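PDB 6QK4: membrane-bound lytic murein transglycosylase A from Burkholderia pseudomallei, which probably cleaves the beta-1,4 linkage between N-acetylmuramic acid and N-acetylglucosamine in peptidoglycan, forming a 1,6-anhydro bond in the muramic acid residue. Local coordinates for residues I46-R49 with Q50-R54. Sequence-based numbering, arbitrary orientation.
Sequences IALR and QNCAR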
# COMPACT_ATOMS: atom_id res chain seq x y z
N ILE A 46 4.25 17.03 -3.26
CA ILE A 46 5.26 16.01 -3.60
C ILE A 46 4.70 15.05 -4.62
O ILE A 46 5.32 14.76 -5.65
CB ILE A 46 5.73 15.28 -2.32
CG1 ILE A 46 6.56 16.22 -1.44
CG2 ILE A 46 6.58 14.06 -2.65
CD1 ILE A 46 6.84 15.75 -0.01
N ALA A 47 3.49 14.55 -4.36
CA ALA A 47 2.87 13.61 -5.30
C ALA A 47 2.49 14.31 -6.59
O ALA A 47 2.54 13.70 -7.66
CB ALA A 47 1.63 12.95 -4.67
N LEU A 48 2.16 15.61 -6.51
CA LEU A 48 1.92 16.40 -7.70
C LEU A 48 3.15 16.50 -8.61
O LEU A 48 3.04 16.40 -9.84
CB LEU A 48 1.42 17.81 -7.31
CG LEU A 48 1.29 18.82 -8.48
CD1 LEU A 48 0.14 18.41 -9.34
CD2 LEU A 48 0.94 20.17 -7.89
N ARG A 49 4.34 16.76 -8.05
CA ARG A 49 5.52 16.81 -8.91
C ARG A 49 5.82 15.45 -9.53
O ARG A 49 6.23 15.38 -10.69
CB ARG A 49 6.71 17.32 -8.09
CG ARG A 49 6.61 18.82 -7.79
CD ARG A 49 7.97 19.38 -7.32
NE ARG A 49 8.48 18.65 -6.17
CZ ARG A 49 8.11 18.91 -4.91
NH1 ARG A 49 7.27 19.88 -4.69
NH2 ARG A 49 8.61 18.21 -3.87
N GLN A 50 5.60 14.35 -8.79
CA GLN A 50 5.79 13.04 -9.44
C GLN A 50 4.80 12.88 -10.58
O GLN A 50 5.16 12.41 -11.64
CB GLN A 50 5.63 11.89 -8.44
CG GLN A 50 6.69 11.88 -7.36
CD GLN A 50 8.10 11.52 -7.95
OE1 GLN A 50 8.24 11.16 -9.14
NE2 GLN A 50 9.10 11.58 -7.11
N ASN A 51 3.54 13.28 -10.37
CA ASN A 51 2.56 13.24 -11.45
C ASN A 51 3.04 14.02 -12.68
O ASN A 51 2.97 13.53 -13.80
CB ASN A 51 1.25 13.83 -10.93
CG ASN A 51 0.04 13.11 -11.42
OD1 ASN A 51 -0.11 11.90 -11.20
ND2 ASN A 51 -0.90 13.86 -12.02
N CYS A 52 3.51 15.25 -12.47
CA CYS A 52 3.96 16.09 -13.58
C CYS A 52 5.18 15.55 -14.29
O CYS A 52 5.43 15.92 -15.45
CB CYS A 52 4.27 17.45 -13.01
SG CYS A 52 2.78 18.46 -12.79
N ALA A 53 5.96 14.69 -13.62
CA ALA A 53 7.08 14.05 -14.31
C ALA A 53 6.58 13.24 -15.50
O ALA A 53 7.35 12.99 -16.43
CB ALA A 53 7.89 13.12 -13.40
N ARG A 54 5.34 12.76 -15.47
CA ARG A 54 4.77 12.04 -16.62
C ARG A 54 3.76 12.85 -17.42
O ARG A 54 3.48 12.49 -18.55
CB ARG A 54 4.10 10.75 -16.16
CG ARG A 54 5.10 9.73 -15.63
CD ARG A 54 5.97 9.23 -16.80
NE ARG A 54 6.94 8.21 -16.42
CZ ARG A 54 8.14 8.49 -15.90
NH1 ARG A 54 8.52 9.76 -15.75
NH2 ARG A 54 8.97 7.51 -15.54
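Leu48 and Cys52, one helical turn apart, lie on the tightly packed face of helix 44-55, where Ala47, Leu48, Asn51 and Cys52 are all buried. The amide N of Cys52 donates to Leu48 O at 2.9 Å, and the methyl CD1 of Leu48 comes to 4.3 Å from Cys52 SG, a marginal apolar touch. SG stands anti to the carbonyl carbon (chi1 -81°), beside the backbone N, which also brings it to 3.6 Å from Leu48 O; from there it forms the disulfide to Cys65, in helix 62-68. The side chain of Leu48 meanwhile packs on Phe82 and Phe83 of helix 76-86 and on Phe304 of strand 298-307.

Asn51 shares this buried side. Its N reaches Ala47 O at 2.9 Å, while CB lies 3.3 Å from Leu48 O. The carboxamide reaches away from the helix: ND2 donates to Gly283 O and OD1 accepts from Gln306 NE2 of strand 298-307. Gln306 NE2 also bonds Ala47 O, giving that carbonyl a second donor.

The other side is looser, with Ile46 and Ala53 exposed. The bond from Ala53 N to Arg49 O is bent to 138°, consistent with a second, weak bond from this amide to Gln50 O. Gln50 brings CG to 3.6 Å from Ile46 O and rests on Val265 and Pro266. In Arg49 a bend at chi3 (-56°) turns the guanidinium back over Ile46, whose CA stands 3.9 Å from its plane, displaced toward the rim of the group, and NH1 forms a salt bridge with Asp73.

The chemistry thus divides by face: a disulfide, aromatic packing and a doubly bonded carboxamide tie the buried side to neighbouring elements, whereas on the more open side the Arg49–Asp73 salt bridge adds a charged link, whose strength would probably depend on how far solvent screens it.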